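Local coordinates for protein kinase domain-containing protein (Chaetomium thermophilum, PDB 6Z3U) that probably phosphorylates serine and threonine residues of proteins, including the RNA polymerase II C-terminal repeats, as the kinase subunit of the CAK complex, at residues G95-L98 with A104-Y107; A120-K125 with V139-Y144. All coordinates share one frame; numbering follows the deposited sequence.

In the fold
Both interactions lie in the N-terminal lobe of the kinase domain, their centres 13 Å apart on the same side of the chain's centre. Interaction 1 comes first along the chain. It pairs strands 92-99 and 104-111, the hairpin of the glycine-rich loop. Interaction 2 then joins strand 118-124 to helix 136-148. Strand 104-111 lies next to strand 118-124 in the five-stranded antiparallel sheet, so the two contacts meet directly. Ile-121 N is 2.8 Å from Tyr-107 O, a probable hydrogen bond, and Ala-104 packs on Lys-122. The sheet thus connects the predicted ATP-binding loop with the lysine that reaches the helix touched by the cyclin chain.

Interaction 1: residues G95-L98 with A104-Y107; sequences GKKL and ANVY
Lys-97 and Leu-98 run against Val-106 and Tyr-107, where the axes of segments 95-98 and 104-107 come within 4.6 Å with 135° between their directions, roughly antiparallel and only weakly bonded. One backbone hydrogen bond crosses between the segments. It goes from Leu-98 N to Val-106 O at 2.9 Å and is weak, with an angle of 123° at the hydrogen. A CA-H...O contact adds to it, with Tyr-107 CA 3.2 Å from Lys-96 O. That same carbonyl oxygen lies at the edge of the tyrosine ring, near its plane.

The side chains of Lys-97 and Tyr-107 carry most of the remaining contact. They lie alongside each other and point the same way. Lys-97 CG is anti to the backbone N (chi1 -176°), which sends the aliphatic chain along the ring. Lys-97 CB and CG are each 3.7 Å from Tyr-107 CE1. Further out, Lys-97 CE comes 3.6 Å from Tyr-107 OH. With an alanine in place of Tyr-107, the methylenes of Lys-97 would probably lose the ring they lie along and Lys-94 its cation-pi partner.

The two segments flank the glycine-rich loop, and Leu-98 and Val-106 belong to its predicted ATP site. Another backbone bond joins Val-106 to Gly-99 nearer the turn. Strand 92-99 is the outermost strand on this side of the sheet within the chain. Beyond strand 104-111 comes strand 118-124, where Lys-123 packs on Tyr-107.

Interaction 2: residues A120-K125 with V139-Y144; sequences AIKKIK and VRELKY
Lys-122 and Glu-141 form the Lys-Glu salt bridge of the protein kinase fold, between strand 118-124 and helix 136-148. This pairing is characteristic of the active, helix-in arrangement of the N-terminal lobe. The ionic contact is made by Lys-122 NZ and Glu-141 OE1, 3.2 Å apart, and as a hydrogen bond it is weak. The two side chains cross at about a right angle. The lysine chain runs out extended from the strand (chi1 -180°) and turns only at chi3 (-75°) before its amine meets the carboxylate. Lys-122 is also a predicted ATP-binding residue, consistent with the family role of this lysine.

Packing between the segments is slight. They bury 70 Å² of surface, both sides summed, and the salt bridge is their one approach within 4.5 Å. Tyr-103, in the predicted ATP-binding loop, touches Glu-141. The cyclin chain bears on the helix that presents the glutamate, with its Phe-181 against Leu-142 and its Leu-183 against Val-139.

A hydrogen bond holds the other oxygen of Glu-141. Phe-239 N, in the Asp-Phe-Gly motif, donates to OE2, and this is the strongest polar contact of the side chain. The two carboxylate oxygens thus serve different partners: Glu-141 OE1 meets Lys-122 NZ, and Glu-141 OE2 takes the bond from Phe-239 N.

Interaction 1: residues G95-L98 with A104-Y107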
loop_
_atom_site.group_PDB
_atom_site.type_symbol
_atom_site.label_atom_id
_atom_site.label_comp_id
_atom_site.label_asym_id
_atom_site.label_seq_id
_atom_site.Cartn_x
_atom_site.Cartn_y
_atom_site.Cartn_z
ATOM N N GLY B 95 18.865 -22.233 1.171
ATOM C CA GLY B 95 20.126 -22.645 1.759
ATOM C C GLY B 95 20.097 -22.567 3.275
ATOM O O GLY B 95 19.128 -22.958 3.929
ATOM N N LYS B 96 21.195 -22.056 3.831
ATOM C CA LYS B 96 21.356 -21.967 5.277
ATOM C C LYS B 96 20.234 -21.152 5.912
ATOM O O LYS B 96 19.683 -20.230 5.307
ATOM C CB LYS B 96 22.703 -21.325 5.619
ATOM C CG LYS B 96 23.911 -22.193 5.315
ATOM C CD LYS B 96 25.210 -21.420 5.514
ATOM C CE LYS B 96 26.430 -22.334 5.467
ATOM N NZ LYS B 96 26.421 -23.370 6.541
ATOM N N LYS B 97 19.910 -21.498 7.157
ATOM C CA LYS B 97 18.934 -20.758 7.956
ATOM C C LYS B 97 19.674 -19.641 8.679
ATOM O O LYS B 97 20.346 -19.876 9.686
ATOM C CB LYS B 97 18.231 -21.682 8.943
ATOM C CG LYS B 97 17.122 -21.017 9.751
ATOM C CD LYS B 97 16.608 -21.953 10.838
ATOM C CE LYS B 97 15.089 -22.014 10.876
ATOM N NZ LYS B 97 14.606 -22.960 11.924
ATOM N N LEU B 98 19.556 -18.416 8.165
ATOM C CA LEU B 98 20.257 -17.290 8.768
ATOM C C LEU B 98 19.547 -16.755 10.005
ATOM O O LEU B 98 20.195 -16.113 10.841
ATOM C CB LEU B 98 20.412 -16.156 7.752
ATOM C CG LEU B 98 20.921 -16.544 6.364
ATOM C CD1 LEU B 98 20.969 -15.320 5.465
ATOM C CD2 LEU B 98 22.284 -17.206 6.457
ATOM N N ALA B 104 8.736 -15.109 11.515
ATOM C CA ALA B 104 9.326 -15.436 10.226
ATOM C C ALA B 104 10.629 -16.191 10.431
ATOM O O ALA B 104 11.264 -16.106 11.486
ATOM C CB ALA B 104 9.575 -14.174 9.389
ATOM N N ASN B 105 11.021 -16.932 9.397
ATOM C CA ASN B 105 12.313 -17.601 9.332
ATOM C C ASN B 105 13.024 -17.137 8.071
ATOM O O ASN B 105 12.424 -17.108 6.992
ATOM C CB ASN B 105 12.165 -19.125 9.331
ATOM C CG ASN B 105 11.782 -19.676 10.692
ATOM O OD1 ASN B 105 11.945 -19.008 11.713
ATOM N ND2 ASN B 105 11.277 -20.905 10.712
ATOM N N VAL B 106 14.295 -16.772 8.210
ATOM C CA VAL B 106 15.098 -16.250 7.113
ATOM C C VAL B 106 16.070 -17.330 6.662
ATOM O O VAL B 106 16.742 -17.954 7.492
ATOM C CB VAL B 106 15.856 -14.980 7.532
ATOM C CG1 VAL B 106 16.499 -14.329 6.320
ATOM C CG2 VAL B 106 14.922 -14.021 8.245
ATOM N N TYR B 107 16.155 -17.537 5.351
ATOM C CA TYR B 107 17.058 -18.519 4.771
ATOM C C TYR B 107 17.884 -17.867 3.674
ATOM O O TYR B 107 17.388 -17.008 2.939
ATOM C CB TYR B 107 16.293 -19.712 4.185
ATOM C CG TYR B 107 15.440 -20.464 5.182
ATOM C CD1 TYR B 107 15.973 -21.500 5.938
ATOM C CD2 TYR B 107 14.099 -20.150 5.356
ATOM C CE1 TYR B 107 15.199 -22.195 6.844
ATOM C CE2 TYR B 107 13.316 -20.839 6.261
ATOM C CZ TYR B 107 13.871 -21.861 7.002
ATOM O OH TYR B 107 13.099 -22.553 7.905
#

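Interaction 2: residues A120-K125 with V139-Y144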
loop_
_atom_site.group_PDB
_atom_site.type_symbol
_atom_site.label_atom_id
_atom_site.label_comp_id
_atom_site.label_asym_id
_atom_site.label_seq_id
_atom_site.Cartn_x
_atom_site.Cartn_y
_atom_site.Cartn_z
ATOM N N ALA B 120 17.812 -13.657 -0.064
ATOM C CA ALA B 120 17.327 -14.015 1.261
ATOM C C ALA B 120 15.838 -14.305 1.163
ATOM O O ALA B 120 15.087 -13.521 0.571
ATOM C CB ALA B 120 17.588 -12.897 2.270
ATOM N N ILE B 121 15.418 -15.429 1.733
ATOM C CA ILE B 121 14.035 -15.880 1.668
ATOM C C ILE B 121 13.469 -15.823 3.078
ATOM O O ILE B 121 13.843 -16.626 3.941
ATOM C CB ILE B 121 13.921 -17.297 1.092
ATOM C CG1 ILE B 121 14.620 -17.386 -0.264
ATOM C CG2 ILE B 121 12.458 -17.684 0.956
ATOM C CD1 ILE B 121 14.847 -18.804 -0.738
ATOM N N LYS B 122 12.552 -14.891 3.310
ATOM C CA LYS B 122 11.872 -14.784 4.591
ATOM C C LYS B 122 10.599 -15.617 4.518
ATOM O O LYS B 122 9.700 -15.316 3.725
ATOM C CB LYS B 122 11.545 -13.332 4.934
ATOM C CG LYS B 122 10.836 -13.169 6.279
ATOM C CD LYS B 122 10.302 -11.757 6.502
ATOM C CE LYS B 122 11.404 -10.772 6.830
ATOM N NZ LYS B 122 10.844 -9.425 7.139
ATOM N N LYS B 123 10.529 -16.664 5.330
ATOM C CA LYS B 123 9.367 -17.546 5.366
ATOM C C LYS B 123 8.487 -17.057 6.507
ATOM O O LYS B 123 8.761 -17.320 7.680
ATOM C CB LYS B 123 9.773 -19.002 5.550
ATOM C CG LYS B 123 8.601 -19.972 5.505
ATOM C CD LYS B 123 9.062 -21.389 5.208
ATOM C CE LYS B 123 7.884 -22.328 5.012
ATOM N NZ LYS B 123 8.314 -23.669 4.523
ATOM N N ILE B 124 7.429 -16.340 6.151
ATOM C CA ILE B 124 6.498 -15.793 7.130
ATOM C C ILE B 124 5.544 -16.904 7.539
ATOM O O ILE B 124 4.852 -17.486 6.696
ATOM C CB ILE B 124 5.736 -14.589 6.562
ATOM C CG1 ILE B 124 6.715 -13.514 6.086
ATOM C CG2 ILE B 124 4.798 -14.012 7.616
ATOM C CD1 ILE B 124 6.065 -12.420 5.264
ATOM N N LYS B 125 5.505 -17.208 8.831
ATOM C CA LYS B 125 4.604 -18.240 9.332
ATOM C C LYS B 125 3.225 -17.606 9.415
ATOM O O LYS B 125 2.894 -16.927 10.390
ATOM C CB LYS B 125 5.078 -18.767 10.679
ATOM C CG LYS B 125 6.508 -19.289 10.660
ATOM C CD LYS B 125 6.872 -19.990 11.962
ATOM C CE LYS B 125 8.302 -20.513 11.932
ATOM N NZ LYS B 125 8.607 -21.400 13.091
ATOM N N VAL B 139 0.666 -8.117 5.804
ATOM C CA VAL B 139 -0.072 -7.428 4.750
ATOM C C VAL B 139 0.637 -6.139 4.354
ATOM O O VAL B 139 0.750 -5.815 3.165
ATOM C CB VAL B 139 -1.515 -7.157 5.211
ATOM C CG1 VAL B 139 -2.229 -6.271 4.216
ATOM C CG2 VAL B 139 -2.262 -8.461 5.395
ATOM N N ARG B 140 1.121 -5.382 5.341
ATOM C CA ARG B 140 1.755 -4.100 5.052
ATOM C C ARG B 140 3.045 -4.289 4.264
ATOM O O ARG B 140 3.284 -3.593 3.270
ATOM C CB ARG B 140 2.023 -3.344 6.356
ATOM C CG ARG B 140 0.775 -2.748 6.988
ATOM C CD ARG B 140 0.987 -2.370 8.444
ATOM N NE ARG B 140 -0.171 -1.666 8.986
ATOM C CZ ARG B 140 -0.504 -1.636 10.274
ATOM N NH1 ARG B 140 0.225 -2.287 11.172
ATOM N NH2 ARG B 140 -1.576 -0.960 10.662
ATOM N N GLU B 141 3.897 -5.221 4.699
ATOM C CA GLU B 141 5.140 -5.468 3.978
ATOM C C GLU B 141 4.858 -5.870 2.536
ATOM O O GLU B 141 5.492 -5.371 1.602
ATOM C CB GLU B 141 5.955 -6.549 4.691
ATOM C CG GLU B 141 6.576 -6.103 6.011
ATOM C CD GLU B 141 8.055 -6.432 6.109
ATOM O OE1 GLU B 141 8.387 -7.616 6.334
ATOM O OE2 GLU B 141 8.883 -5.507 5.971
ATOM N N LEU B 142 3.896 -6.770 2.339
ATOM C CA LEU B 142 3.587 -7.241 0.992
ATOM C C LEU B 142 3.138 -6.095 0.096
ATOM O O LEU B 142 3.482 -6.051 -1.091
ATOM C CB LEU B 142 2.511 -8.324 1.066
ATOM C CG LEU B 142 2.543 -9.434 0.016
ATOM C CD1 LEU B 142 3.930 -10.037 -0.094
ATOM C CD2 LEU B 142 1.523 -10.508 0.366
ATOM N N LYS B 143 2.365 -5.159 0.646
ATOM C CA LYS B 143 1.838 -4.056 -0.147
ATOM C C LYS B 143 2.905 -3.009 -0.438
ATOM O O LYS B 143 3.135 -2.653 -1.599
ATOM C CB LYS B 143 0.654 -3.420 0.587
ATOM C CG LYS B 143 0.069 -2.184 -0.087
ATOM C CD LYS B 143 -1.010 -1.539 0.783
ATOM C CE LYS B 143 -1.601 -0.303 0.120
ATOM N NZ LYS B 143 -2.551 0.415 1.019
ATOM N N TYR B 144 3.573 -2.508 0.601
ATOM C CA TYR B 144 4.396 -1.314 0.444
ATOM C C TYR B 144 5.786 -1.623 -0.094
ATOM O O TYR B 144 6.367 -0.788 -0.797
ATOM C CB TYR B 144 4.485 -0.576 1.778
ATOM C CG TYR B 144 3.149 -0.029 2.231
ATOM C CD1 TYR B 144 2.378 0.756 1.383
ATOM C CD2 TYR B 144 2.649 -0.313 3.492
ATOM C CE1 TYR B 144 1.153 1.254 1.783
ATOM C CE2 TYR B 144 1.423 0.179 3.902
ATOM C CZ TYR B 144 0.680 0.963 3.043
ATOM O OH TYR B 144 -0.540 1.456 3.444
#